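Local coordinates for surface glycan binding protein B (Bacteroides ovatus, PDB 6E57), which probably captures mixed-linkage beta-glucan at the cell surface of a gut bacterium, binding a glucan oligosaccharide in a glycan pocket, at residues Phe141-Ser146 with Asp213-Thr218; Asn219-Ile224 with Glu244-Leu249; Ala230-Asp235 with Val305-Glu310; Gln254-Phe259 with Ile267-Pro272; Thr349-Tyr354 with Glu386-Leu391. One frame throughout, in Å; residues are numbered along the deposited sequence.

Interaction 1 of 5, residues Phe141-Ser146 with Asp213-Thr218; sequences FERIVS and DMVKVT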
# COMPACT_ATOMS: atom_id res chain seq x y z
N PHE A 141 -5.13 -1.97 1.80
CA PHE A 141 -5.95 -0.83 1.40
C PHE A 141 -7.34 -0.91 2.06
O PHE A 141 -8.29 -0.29 1.58
CB PHE A 141 -6.02 -0.78 -0.13
CG PHE A 141 -4.67 -0.65 -0.81
CD1 PHE A 141 -4.04 0.58 -0.90
CD2 PHE A 141 -4.04 -1.76 -1.35
CE1 PHE A 141 -2.80 0.70 -1.52
CE2 PHE A 141 -2.80 -1.64 -1.97
CZ PHE A 141 -2.18 -0.41 -2.06
N GLU A 142 -7.43 -1.63 3.19
CA GLU A 142 -8.71 -1.97 3.83
C GLU A 142 -9.28 -0.76 4.61
O GLU A 142 -10.45 -0.76 4.98
CB GLU A 142 -8.56 -3.19 4.74
CG GLU A 142 -7.80 -2.94 6.03
CD GLU A 142 -6.28 -3.06 5.95
OE1 GLU A 142 -5.76 -3.36 4.86
OE2 GLU A 142 -5.63 -2.85 7.00
N ARG A 143 -8.44 0.25 4.85
CA ARG A 143 -8.86 1.47 5.55
C ARG A 143 -9.67 2.40 4.62
O ARG A 143 -10.19 3.41 5.08
CB ARG A 143 -7.65 2.20 6.15
CG ARG A 143 -7.50 2.02 7.65
CD ARG A 143 -7.08 0.63 8.08
NE ARG A 143 -7.34 0.30 9.48
CZ ARG A 143 -7.03 1.05 10.53
NH1 ARG A 143 -7.08 2.37 10.46
NH2 ARG A 143 -6.70 0.48 11.67
N ILE A 144 -9.75 2.07 3.33
CA ILE A 144 -10.64 2.77 2.40
C ILE A 144 -11.97 2.00 2.38
O ILE A 144 -12.01 0.84 1.96
CB ILE A 144 -10.00 2.91 1.01
CG1 ILE A 144 -8.72 3.75 1.07
CG2 ILE A 144 -10.99 3.47 -0.00
CD1 ILE A 144 -7.79 3.54 -0.10
N VAL A 145 -13.04 2.65 2.86
CA VAL A 145 -14.32 2.01 3.14
C VAL A 145 -15.44 2.80 2.48
O VAL A 145 -15.25 3.94 2.06
CB VAL A 145 -14.55 1.88 4.66
CG1 VAL A 145 -13.42 1.13 5.34
CG2 VAL A 145 -14.75 3.24 5.32
N SER A 146 -16.62 2.18 2.40
CA SER A 146 -17.78 2.71 1.71
C SER A 146 -19.00 2.66 2.63
O SER A 146 -19.22 1.66 3.31
CB SER A 146 -18.02 1.95 0.43
OG SER A 146 -19.22 2.36 -0.21
N ASP A 213 -6.00 4.72 14.32
CA ASP A 213 -5.58 5.52 13.16
C ASP A 213 -6.78 5.82 12.26
O ASP A 213 -7.92 5.80 12.72
CB ASP A 213 -4.38 4.85 12.46
CG ASP A 213 -3.05 5.48 12.84
OD1 ASP A 213 -2.97 6.73 12.81
OD2 ASP A 213 -2.11 4.72 13.15
N MET A 214 -6.52 6.12 10.98
CA MET A 214 -7.46 6.78 10.07
C MET A 214 -8.21 5.75 9.20
O MET A 214 -7.69 4.69 8.86
CB MET A 214 -6.73 7.74 9.14
CG MET A 214 -5.96 8.82 9.87
SD MET A 214 -7.01 9.76 11.01
CE MET A 214 -8.15 10.52 9.86
N VAL A 215 -9.45 6.12 8.85
CA VAL A 215 -10.28 5.45 7.85
C VAL A 215 -10.73 6.52 6.85
O VAL A 215 -10.95 7.66 7.23
CB VAL A 215 -11.47 4.74 8.52
CG1 VAL A 215 -12.66 4.58 7.57
CG2 VAL A 215 -11.07 3.38 9.09
N LYS A 216 -10.86 6.13 5.58
CA LYS A 216 -11.31 7.03 4.51
C LYS A 216 -12.62 6.50 3.92
O LYS A 216 -12.67 5.41 3.37
CB LYS A 216 -10.23 7.16 3.44
CG LYS A 216 -10.71 7.73 2.11
CD LYS A 216 -9.60 8.27 1.23
CE LYS A 216 -10.08 8.57 -0.17
NZ LYS A 216 -9.34 9.71 -0.76
N VAL A 217 -13.68 7.32 4.04
CA VAL A 217 -15.02 7.00 3.57
C VAL A 217 -15.23 7.68 2.21
O VAL A 217 -15.10 8.90 2.10
CB VAL A 217 -16.08 7.46 4.59
CG1 VAL A 217 -17.49 7.07 4.16
CG2 VAL A 217 -15.78 6.93 5.98
N THR A 218 -15.57 6.88 1.19
CA THR A 218 -15.83 7.38 -0.16
C THR A 218 -16.99 6.61 -0.80
O THR A 218 -17.16 5.40 -0.57
CB THR A 218 -14.57 7.29 -1.04
OG1 THR A 218 -14.90 7.79 -2.34
CG2 THR A 218 -14.03 5.88 -1.17

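Interaction 2 of 5, residues Asn219-Ile224 with Glu244-Leu249; sequences NASLVI and ENIASL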
# COMPACT_ATOMS: atom_id res chain seq x y z
N ASN A 219 -17.77 7.33 -1.61
CA ASN A 219 -18.82 6.76 -2.46
C ASN A 219 -18.28 6.53 -3.88
O ASN A 219 -18.95 5.87 -4.69
CB ASN A 219 -20.04 7.68 -2.54
CG ASN A 219 -20.71 7.89 -1.20
OD1 ASN A 219 -21.20 6.95 -0.60
ND2 ASN A 219 -20.74 9.13 -0.74
N ALA A 220 -17.09 7.06 -4.17
CA ALA A 220 -16.53 7.03 -5.51
C ALA A 220 -16.09 5.61 -5.86
O ALA A 220 -15.64 4.85 -4.99
CB ALA A 220 -15.37 7.99 -5.61
N SER A 221 -16.23 5.26 -7.14
CA SER A 221 -15.60 4.09 -7.71
C SER A 221 -14.10 4.37 -7.81
O SER A 221 -13.66 5.04 -8.74
CB SER A 221 -16.21 3.76 -9.04
OG SER A 221 -17.63 3.69 -8.94
N LEU A 222 -13.34 3.88 -6.83
CA LEU A 222 -11.91 4.17 -6.71
C LEU A 222 -11.10 2.90 -6.98
O LEU A 222 -11.10 1.98 -6.18
CB LEU A 222 -11.63 4.72 -5.31
CG LEU A 222 -10.18 5.10 -5.02
CD1 LEU A 222 -9.75 6.29 -5.85
CD2 LEU A 222 -9.98 5.38 -3.54
N VAL A 223 -10.42 2.89 -8.13
CA VAL A 223 -9.47 1.85 -8.50
C VAL A 223 -8.18 2.08 -7.71
O VAL A 223 -7.60 3.17 -7.75
CB VAL A 223 -9.22 1.86 -10.02
CG1 VAL A 223 -8.08 0.93 -10.41
CG2 VAL A 223 -10.49 1.52 -10.80
N ILE A 224 -7.71 1.03 -7.02
CA ILE A 224 -6.64 1.14 -6.03
C ILE A 224 -5.38 0.39 -6.50
O ILE A 224 -4.27 0.91 -6.33
CB ILE A 224 -7.12 0.63 -4.66
CG1 ILE A 224 -8.28 1.46 -4.12
CG2 ILE A 224 -5.96 0.57 -3.67
CD1 ILE A 224 -9.07 0.78 -3.03
N GLU A 244 -18.65 -1.80 -8.66
CA GLU A 244 -19.89 -2.31 -9.25
C GLU A 244 -20.62 -1.18 -10.00
O GLU A 244 -21.42 -1.44 -10.91
CB GLU A 244 -20.78 -2.98 -8.20
CG GLU A 244 -21.66 -2.03 -7.39
CD GLU A 244 -20.97 -1.33 -6.23
OE1 GLU A 244 -19.72 -1.36 -6.18
OE2 GLU A 244 -21.69 -0.76 -5.38
N ASN A 245 -20.33 0.08 -9.62
CA ASN A 245 -20.93 1.28 -10.22
C ASN A 245 -20.28 1.61 -11.58
O ASN A 245 -20.79 2.47 -12.30
CB ASN A 245 -20.82 2.49 -9.30
CG ASN A 245 -21.65 2.38 -8.04
OD1 ASN A 245 -22.80 1.95 -8.09
ND2 ASN A 245 -21.09 2.79 -6.92
N ILE A 246 -19.16 0.95 -11.91
CA ILE A 246 -18.44 1.22 -13.17
C ILE A 246 -19.27 0.69 -14.35
O ILE A 246 -19.70 -0.46 -14.35
CB ILE A 246 -17.02 0.63 -13.14
CG1 ILE A 246 -16.15 1.33 -12.09
CG2 ILE A 246 -16.39 0.67 -14.53
CD1 ILE A 246 -14.71 0.88 -12.06
N ALA A 247 -19.46 1.56 -15.35
CA ALA A 247 -20.19 1.26 -16.57
C ALA A 247 -19.22 0.93 -17.71
O ALA A 247 -19.52 0.08 -18.56
CB ALA A 247 -21.08 2.42 -16.94
N SER A 248 -18.06 1.61 -17.73
CA SER A 248 -17.07 1.42 -18.79
C SER A 248 -15.69 1.91 -18.34
O SER A 248 -15.58 2.79 -17.48
CB SER A 248 -17.50 2.12 -20.05
OG SER A 248 -17.68 3.51 -19.82
N LEU A 249 -14.65 1.31 -18.94
CA LEU A 249 -13.26 1.75 -18.85
C LEU A 249 -12.73 1.98 -20.27
O LEU A 249 -13.02 1.20 -21.17
CB LEU A 249 -12.43 0.68 -18.13
CG LEU A 249 -12.79 0.41 -16.68
CD1 LEU A 249 -12.15 -0.88 -16.19
CD2 LEU A 249 -12.40 1.57 -15.78

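Interaction 3 of 5, residues Ala230-Asp235 with Val305-Glu310; sequences ATANVD and VTVSTE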
# COMPACT_ATOMS: atom_id res chain seq x y z
N ALA A 230 -0.81 -4.14 -17.69
CA ALA A 230 -1.82 -4.99 -18.33
C ALA A 230 -1.20 -5.72 -19.52
O ALA A 230 -0.35 -5.16 -20.21
CB ALA A 230 -3.00 -4.16 -18.75
N THR A 231 -1.63 -6.96 -19.75
CA THR A 231 -1.22 -7.75 -20.91
C THR A 231 -2.33 -7.68 -21.97
O THR A 231 -3.50 -7.93 -21.67
CB THR A 231 -0.87 -9.19 -20.52
OG1 THR A 231 0.22 -9.17 -19.61
CG2 THR A 231 -0.52 -10.06 -21.70
N ALA A 232 -1.95 -7.33 -23.20
CA ALA A 232 -2.88 -7.14 -24.30
C ALA A 232 -3.61 -8.45 -24.60
O ALA A 232 -3.00 -9.52 -24.63
CB ALA A 232 -2.14 -6.64 -25.52
N ASN A 233 -4.94 -8.35 -24.80
CA ASN A 233 -5.79 -9.42 -25.33
C ASN A 233 -5.96 -10.57 -24.32
O ASN A 233 -6.28 -11.68 -24.73
CB ASN A 233 -5.25 -9.97 -26.65
CG ASN A 233 -5.16 -8.93 -27.74
OD1 ASN A 233 -6.15 -8.29 -28.08
ND2 ASN A 233 -3.97 -8.76 -28.30
N VAL A 234 -5.75 -10.31 -23.02
CA VAL A 234 -5.99 -11.33 -21.99
C VAL A 234 -6.66 -10.67 -20.78
O VAL A 234 -6.77 -9.44 -20.70
CB VAL A 234 -4.70 -12.08 -21.58
CG1 VAL A 234 -3.88 -12.52 -22.78
CG2 VAL A 234 -3.84 -11.27 -20.61
N ASP A 235 -7.10 -11.52 -19.84
CA ASP A 235 -7.82 -11.12 -18.64
C ASP A 235 -6.95 -10.16 -17.81
O ASP A 235 -5.73 -10.30 -17.74
CB ASP A 235 -8.26 -12.33 -17.82
CG ASP A 235 -9.57 -12.95 -18.28
OD1 ASP A 235 -10.56 -12.20 -18.43
OD2 ASP A 235 -9.59 -14.18 -18.50
N VAL A 305 -1.19 3.23 -17.78
CA VAL A 305 -1.14 1.78 -17.92
C VAL A 305 -0.01 1.44 -18.89
O VAL A 305 0.01 1.94 -20.01
CB VAL A 305 -2.48 1.22 -18.45
CG1 VAL A 305 -2.47 -0.30 -18.51
CG2 VAL A 305 -3.66 1.72 -17.64
N THR A 306 0.91 0.57 -18.45
CA THR A 306 1.91 -0.03 -19.32
C THR A 306 1.35 -1.34 -19.87
O THR A 306 0.99 -2.24 -19.11
CB THR A 306 3.24 -0.22 -18.59
OG1 THR A 306 3.73 1.08 -18.25
CG2 THR A 306 4.28 -0.94 -19.43
N VAL A 307 1.27 -1.43 -21.20
CA VAL A 307 0.79 -2.61 -21.89
C VAL A 307 1.98 -3.31 -22.55
O VAL A 307 2.89 -2.66 -23.07
CB VAL A 307 -0.31 -2.26 -22.91
CG1 VAL A 307 -0.83 -3.48 -23.64
CG2 VAL A 307 -1.46 -1.51 -22.25
N SER A 308 1.96 -4.65 -22.51
CA SER A 308 2.94 -5.50 -23.20
C SER A 308 2.24 -6.79 -23.66
O SER A 308 1.22 -7.17 -23.10
CB SER A 308 4.13 -5.79 -22.31
OG SER A 308 3.72 -6.11 -20.99
N THR A 309 2.79 -7.43 -24.70
CA THR A 309 2.23 -8.69 -25.21
C THR A 309 3.06 -9.85 -24.68
O THR A 309 4.29 -9.80 -24.69
CB THR A 309 2.13 -8.71 -26.74
OG1 THR A 309 3.46 -8.75 -27.27
CG2 THR A 309 1.40 -7.51 -27.31
N GLU A 310 2.36 -10.89 -24.21
CA GLU A 310 2.96 -12.11 -23.68
C GLU A 310 3.18 -13.09 -24.83
O GLU A 310 2.23 -13.51 -25.49
CB GLU A 310 2.04 -12.69 -22.61
CG GLU A 310 2.70 -13.71 -21.71
CD GLU A 310 2.00 -13.93 -20.38
OE1 GLU A 310 2.69 -14.29 -19.41
OE2 GLU A 310 0.77 -13.73 -20.32

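Interaction 4 of 5, residues Gln254-Phe259 with Ile267-Pro272; sequences QTVSQF and ITLTCP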
# COMPACT_ATOMS: atom_id res chain seq x y z
N GLN A 254 -9.85 2.84 -26.54
CA GLN A 254 -10.63 1.62 -26.66
C GLN A 254 -11.50 1.45 -25.41
O GLN A 254 -10.98 1.20 -24.33
CB GLN A 254 -9.71 0.41 -26.84
CG GLN A 254 -8.67 0.57 -27.94
CD GLN A 254 -9.25 0.47 -29.33
OE1 GLN A 254 -10.07 1.29 -29.75
NE2 GLN A 254 -8.82 -0.53 -30.07
N THR A 255 -12.82 1.58 -25.59
CA THR A 255 -13.79 1.45 -24.50
C THR A 255 -14.20 -0.01 -24.32
O THR A 255 -14.44 -0.73 -25.30
CB THR A 255 -15.00 2.35 -24.76
OG1 THR A 255 -14.47 3.68 -24.76
CG2 THR A 255 -16.09 2.20 -23.73
N VAL A 256 -14.31 -0.42 -23.05
CA VAL A 256 -14.71 -1.76 -22.64
C VAL A 256 -15.88 -1.62 -21.65
O VAL A 256 -15.71 -0.98 -20.62
CB VAL A 256 -13.53 -2.53 -22.01
CG1 VAL A 256 -13.93 -3.92 -21.55
CG2 VAL A 256 -12.34 -2.60 -22.95
N SER A 257 -17.04 -2.19 -21.99
CA SER A 257 -18.24 -2.12 -21.15
C SER A 257 -18.72 -3.52 -20.71
O SER A 257 -19.68 -3.63 -19.94
CB SER A 257 -19.34 -1.36 -21.85
OG SER A 257 -19.51 -1.83 -23.18
N GLN A 258 -18.04 -4.58 -21.16
CA GLN A 258 -18.37 -5.96 -20.79
C GLN A 258 -17.24 -6.55 -19.94
O GLN A 258 -16.07 -6.50 -20.33
CB GLN A 258 -18.62 -6.81 -22.05
CG GLN A 258 -19.31 -8.13 -21.75
CD GLN A 258 -19.63 -8.93 -22.99
OE1 GLN A 258 -19.50 -8.46 -24.12
NE2 GLN A 258 -20.05 -10.17 -22.79
N PHE A 259 -17.60 -7.10 -18.78
CA PHE A 259 -16.66 -7.57 -17.76
C PHE A 259 -16.98 -9.02 -17.36
O PHE A 259 -18.14 -9.43 -17.38
CB PHE A 259 -16.71 -6.68 -16.52
CG PHE A 259 -16.64 -5.20 -16.80
CD1 PHE A 259 -15.45 -4.62 -17.22
CD2 PHE A 259 -17.75 -4.39 -16.64
CE1 PHE A 259 -15.38 -3.25 -17.47
CE2 PHE A 259 -17.68 -3.03 -16.89
CZ PHE A 259 -16.49 -2.46 -17.30
N ILE A 267 -12.99 -6.00 -10.35
CA ILE A 267 -13.52 -6.05 -11.71
C ILE A 267 -12.45 -6.67 -12.62
O ILE A 267 -11.27 -6.36 -12.49
CB ILE A 267 -13.96 -4.65 -12.18
CG1 ILE A 267 -14.82 -4.71 -13.45
CG2 ILE A 267 -12.77 -3.72 -12.37
CD1 ILE A 267 -15.54 -3.41 -13.75
N THR A 268 -12.88 -7.57 -13.52
CA THR A 268 -12.01 -8.24 -14.49
C THR A 268 -12.54 -7.99 -15.91
O THR A 268 -13.72 -8.18 -16.17
CB THR A 268 -11.89 -9.74 -14.20
OG1 THR A 268 -11.47 -9.90 -12.85
CG2 THR A 268 -10.92 -10.45 -15.12
N LEU A 269 -11.64 -7.58 -16.82
CA LEU A 269 -11.98 -7.28 -18.21
C LEU A 269 -10.92 -7.90 -19.13
O LEU A 269 -9.91 -8.42 -18.65
CB LEU A 269 -12.09 -5.76 -18.40
CG LEU A 269 -10.79 -4.96 -18.31
CD1 LEU A 269 -10.85 -3.72 -19.20
CD2 LEU A 269 -10.47 -4.56 -16.88
N THR A 270 -11.16 -7.83 -20.45
CA THR A 270 -10.15 -8.19 -21.45
C THR A 270 -9.45 -6.91 -21.91
O THR A 270 -10.05 -6.06 -22.58
CB THR A 270 -10.78 -8.93 -22.64
OG1 THR A 270 -11.54 -10.03 -22.15
CG2 THR A 270 -9.74 -9.44 -23.62
N CYS A 271 -8.17 -6.76 -21.54
CA CYS A 271 -7.36 -5.64 -21.99
C CYS A 271 -7.35 -5.63 -23.52
O CYS A 271 -7.00 -6.64 -24.14
CB CYS A 271 -5.94 -5.73 -21.47
SG CYS A 271 -4.81 -4.54 -22.25
N PRO A 272 -7.76 -4.52 -24.17
CA PRO A 272 -7.86 -4.47 -25.63
C PRO A 272 -6.52 -4.62 -26.37
O PRO A 272 -5.46 -4.66 -25.74
CB PRO A 272 -8.49 -3.10 -25.91
CG PRO A 272 -8.17 -2.27 -24.69
CD PRO A 272 -8.17 -3.26 -23.54
O HOH W 1 -13.63 -7.44 -21.57

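Interaction 5 of 5, residues Thr349-Tyr354 with Glu386-Leu391; sequences TLKVVY and EYTLIL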
# COMPACT_ATOMS: atom_id res chain seq x y z
N THR A 349 10.48 -10.07 -18.88
CA THR A 349 10.00 -10.93 -17.80
C THR A 349 9.71 -12.33 -18.34
O THR A 349 8.79 -12.49 -19.15
CB THR A 349 8.75 -10.35 -17.14
OG1 THR A 349 9.01 -9.00 -16.79
CG2 THR A 349 8.32 -11.12 -15.90
N LEU A 350 10.49 -13.31 -17.89
CA LEU A 350 10.23 -14.72 -18.17
C LEU A 350 9.24 -15.22 -17.11
O LEU A 350 9.32 -14.83 -15.95
CB LEU A 350 11.54 -15.51 -18.12
CG LEU A 350 11.46 -16.94 -18.64
CD1 LEU A 350 11.41 -16.97 -20.16
CD2 LEU A 350 12.64 -17.76 -18.15
N LYS A 351 8.30 -16.07 -17.55
CA LYS A 351 7.30 -16.70 -16.68
C LYS A 351 7.29 -18.20 -16.95
O LYS A 351 7.21 -18.62 -18.10
CB LYS A 351 5.91 -16.10 -16.95
CG LYS A 351 4.76 -16.74 -16.17
CD LYS A 351 3.38 -16.28 -16.61
CE LYS A 351 3.10 -14.83 -16.27
NZ LYS A 351 1.77 -14.40 -16.74
N VAL A 352 7.37 -19.00 -15.89
CA VAL A 352 7.25 -20.45 -15.97
C VAL A 352 6.01 -20.88 -15.18
O VAL A 352 5.98 -20.71 -13.95
CB VAL A 352 8.51 -21.16 -15.43
CG1 VAL A 352 8.40 -22.67 -15.54
CG2 VAL A 352 9.77 -20.66 -16.11
N VAL A 353 5.00 -21.41 -15.88
CA VAL A 353 3.81 -21.99 -15.26
C VAL A 353 4.12 -23.46 -14.93
O VAL A 353 4.41 -24.24 -15.83
CB VAL A 353 2.56 -21.87 -16.15
CG1 VAL A 353 1.32 -22.43 -15.47
CG2 VAL A 353 2.32 -20.43 -16.59
N TYR A 354 4.04 -23.81 -13.65
CA TYR A 354 4.43 -25.12 -13.15
C TYR A 354 3.24 -25.75 -12.40
O TYR A 354 2.40 -25.03 -11.87
CB TYR A 354 5.66 -25.01 -12.25
CG TYR A 354 5.46 -24.16 -11.02
CD1 TYR A 354 5.68 -22.79 -11.05
CD2 TYR A 354 5.05 -24.72 -9.82
CE1 TYR A 354 5.48 -22.00 -9.93
CE2 TYR A 354 4.85 -23.94 -8.69
CZ TYR A 354 5.07 -22.58 -8.74
OH TYR A 354 4.87 -21.81 -7.63
N GLU A 386 2.90 -19.81 -10.81
CA GLU A 386 3.63 -19.15 -11.87
C GLU A 386 4.88 -18.51 -11.25
O GLU A 386 4.77 -17.76 -10.30
CB GLU A 386 2.76 -18.07 -12.53
CG GLU A 386 1.35 -18.53 -12.84
CD GLU A 386 0.50 -17.54 -13.63
OE1 GLU A 386 0.97 -16.40 -13.85
OE2 GLU A 386 -0.63 -17.91 -14.02
N TYR A 387 6.05 -18.85 -11.80
CA TYR A 387 7.32 -18.24 -11.41
C TYR A 387 7.71 -17.17 -12.44
O TYR A 387 7.88 -17.49 -13.62
CB TYR A 387 8.41 -19.32 -11.31
CG TYR A 387 9.65 -18.89 -10.57
CD1 TYR A 387 10.64 -18.15 -11.19
CD2 TYR A 387 9.83 -19.23 -9.24
CE1 TYR A 387 11.78 -17.75 -10.50
CE2 TYR A 387 10.96 -18.84 -8.54
CZ TYR A 387 11.94 -18.10 -9.17
OH TYR A 387 13.05 -17.73 -8.47
N THR A 388 7.82 -15.91 -12.01
CA THR A 388 8.29 -14.83 -12.89
C THR A 388 9.70 -14.40 -12.47
O THR A 388 10.04 -14.42 -11.30
CB THR A 388 7.31 -13.65 -12.91
OG1 THR A 388 7.16 -13.15 -11.59
CG2 THR A 388 5.95 -14.01 -13.47
N LEU A 389 10.50 -14.03 -13.47
CA LEU A 389 11.88 -13.61 -13.28
C LEU A 389 12.25 -12.63 -14.40
O LEU A 389 12.03 -12.92 -15.58
CB LEU A 389 12.79 -14.84 -13.32
CG LEU A 389 14.29 -14.57 -13.23
CD1 LEU A 389 14.69 -14.23 -11.80
CD2 LEU A 389 15.09 -15.75 -13.75
N ILE A 390 12.81 -11.48 -14.01
CA ILE A 390 13.31 -10.50 -14.96
C ILE A 390 14.72 -10.92 -15.38
O ILE A 390 15.60 -11.07 -14.54
CB ILE A 390 13.28 -9.08 -14.35
CG1 ILE A 390 11.84 -8.65 -14.04
CG2 ILE A 390 13.98 -8.08 -15.25
CD1 ILE A 390 11.72 -7.31 -13.37
N LEU A 391 14.90 -11.12 -16.69
CA LEU A 391 16.17 -11.50 -17.29
C LEU A 391 16.99 -10.24 -17.58
O LEU A 391 16.70 -9.50 -18.51
CB LEU A 391 15.90 -12.30 -18.57
CG LEU A 391 15.10 -13.58 -18.39
CD1 LEU A 391 14.79 -14.22 -19.73
CD2 LEU A 391 15.83 -14.56 -17.49

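Interaction 1 of 5, residues Phe141-Ser146 with Asp213-Thr218
NH1 of Arg143 donates to two carbonyls of strand 209-217: Met214 O, at 2.9 Å, and Ala212 O just before the segment. Met214 O lies in the guanidinium plane, but the nitrogen sits well above the plane of that carbonyl, and the N-H...O angle is only 140°. A bend at the second torsion (chi2 71°) turns the arginine chain along the strand, with CG passing Val215 CG2 at 4.1 Å. NH2 is occupied by Ser136 OG. A leucine here would probably leave Met214 O, Ala212 O and Ser136 OG each without its charged donor. Beyond the arginine the backbones pair in parallel, as Arg143 O accepts from Lys216 N, Val145 N gives to Lys216 O at 2.8 Å, and Val145 O accepts from Thr218 N. Val145 lays CG2 against Val217 CG2 (3.9 Å) and also meets Val215. On the other face, Ile144 CG2 and Thr218 CG2 touch. Strand 144-145, a short outermost strand parallel to the last of its mixed sheet, is consistent with an immunoglobulin-like sandwich. Strand 196-203 pairs with the far edge of 209-217, Ala151 of strand 150-154 packs on Val145, and Leu222 of strand 222-225 covers Ile144.

Interaction 2 of 5, residues Asn219-Ile224 with Glu244-Leu249
Ser221 packs its CB on Ile246 CG1 at 3.9 Å, the centre of a small contact where the chain leading into strand 222-225 faces the start of strand 246-251 across what looks like an immunoglobulin-like beta-sandwich. No hydrogen bond joins the segments, so this is side-chain packing between layers. The serine OG comes over Asn245 CB at 3.4 Å, while the asparagine amide ND2 stays 4.1 Å from OG. Ile246 runs extended beyond CG1 (chi2 -176°), which carries CD1 across to Val223 CG2, a looser touch at 4.5 Å.

The next shell positions these groups. Ser221 OG is hydrogen-bonded to Asn242 O, a bond that fixes the rotation of the hydroxyl while it lies against Asn245 CB, and ND2 of the same Asn242 reaches back to Ala220 O, so the loop ahead of Glu244 grips the start of 219-224 twice. Strand 222-225 is secured on one flank by backbone bonds from Ser221 and Val223 to strand 292-294, and on the other by Ile224 pairing with Ser239, while Val291 packs on Ile246 and Phe293 on Val223. On the opposite segment the chain leaves Ile246 through a classic beta bulge, in which Ala247 and Ser248 both face Lys284, and Ile246 O accepts from Gln262 NE2.

Interaction 3 of 5, residues Ala230-Asp235 with Val305-Glu310
Ala230 N donates to Thr306 O at 3.0 Å, the shortest bond of a parallel strand pair between 229-231 and 299-315. A short early strand running parallel to the last strand is a familiar feature of immunoglobulin-like sandwiches, which this part of the chain resembles. Ala232 N follows with a bond to Ser308 O (3.2 Å), the nitrogen tilted 33° from the carbonyl plane. Between the two, Ser308 N reaches Ala230 O only weakly. Pairing stops there because a type II turn from Thr231 to Val234 swings the chain away, with Asn233 in a positive-phi conformation; its ND2 is held by Asp273.

Alanines of one strand meet valines of the other on one face. Ala230 CB meets Val305 CG1 at 3.9 Å, with Trp236 packing against both residues. Next along, Ala232 CB lies against Val307 CG1 at 3.9 Å and near Thr309 CG2. On the other face Thr231 and Glu310 approach at a slant. The glutamate puts CG anti to its nitrogen (chi1 -164°) and stays extended, carrying its carboxylate past the threonine to Thr418 OG1 and Lys351 NZ, both of which bond OE1. The touch itself is made nearer the backbone, by Thr231 CG2 on Glu310 CB at 3.8 Å.

Interaction 4 of 5, residues Gln254-Phe259 with Ile267-Pro272
Ile267 is stretched out, with CG1 anti to the backbone N (chi1 -166°) and CD1 trans beyond it (chi2 166°), and this drives its terminal methyl onto the face of Phe259. CD1 stands 3.5 Å from the ring centroid and almost on the ring normal, a CH-pi contact over the middle of the six carbons. The phenylalanine swings CG anti to its own carbonyl carbon (chi1 -49°), bringing the edge at CD1 to Leu269 CB, 3.7 Å away. The opposite face lies over the backbone at Ser257 C, offset toward the rim, so the ring is held between its own chain and the isoleucine. With an alanine here in place of Phe259, Ile267 CD1 would probably lose the ring face it rests on and a gap would open beside Leu269.

Farther along, Val256 CG1 meets Leu269 CD1 at 3.9 Å, the two side chains crossing at about a right angle. Gln254 uses only its CB and CG, sliding past Pro272 with CB 3.8 Å from CG of the proline. No direct hydrogen bond spans the segments; one water does, giving to Gln258 O (2.9 Å) and accepting from Thr270 N (2.7 Å). Leu269 also packs on Trp236 and Leu249, from strands 235-240 and 246-251. Facing strands that meet through side chains, as Val256 and Leu269 do here, are consistent with the packing of two layers in an immunoglobulin-like beta-sandwich.

Interaction 5 of 5, residues Thr349-Tyr354 with Glu386-Leu391
Tyr354 turns the edge of its ring to the opposite strand, CE1 lying 3.7 Å from Tyr387 N, which is in the ring plane. The first torsion (chi1 61°) puts the ring between the tyrosine's own N and carbonyl carbon and swings it over the start of 386-391, where CE1 also comes near Tyr387 CB. Phe381 packs edge-to-face with this ring. The strands themselves are antiparallel, their axes 4.5 Å apart at closest. Leu350 with Leu389 and Val352 with Tyr387 form the hydrogen-bonded pairs, two bonds each; Tyr387 N to Val352 O, at 2.8 Å, is nearly straight.

On one face Lys351 lies beside Thr388, CG to CG2 4.0 Å, then bends at chi3 so that NZ is 3.6 Å from Glu386 OE1. That salt bridge is long, and the closer partner of the ammonium is Glu310. On the other face Leu350 CB touches Leu391 CD1 at 3.8 Å.

Strand 412-419 extends this antiparallel pair beyond 349-356, bonding Lys351 and Val353 through their backbones, while Thr349 bonds Lys420 just past it. Leu367 of strand 364-369 lies against Leu350, Tyr387 and Leu389; the chain after that strand supplies Tyr371 and Trp372 to the glycan pocket.

Overall arrangement
The five contacts trace the chain toward its glycan-binding end. Interactions 1 and 2 adjoin where Ile144 CG2 packs on Leu222 CD2, 4.1 Å apart. Interaction 2 passes to interaction 4 through a probable hydrogen bond, Val256 N to Leu249 O at 2.8 Å, and interaction 4 is nested in the loop closed by interaction 3, joined to it by a second probable bond, Asn233 N to Cys271 O, also 2.8 Å. The salt bridge between Glu310 OE1 and Lys351 NZ, 2.8 Å, then carries interaction 3 across to interaction 5, in the region holding the pocket residues Trp322, Asp323, Asp326, Lys331, Tyr371 and Trp372. Interaction 1 is remote, its centre about 34 Å from that of interaction 5.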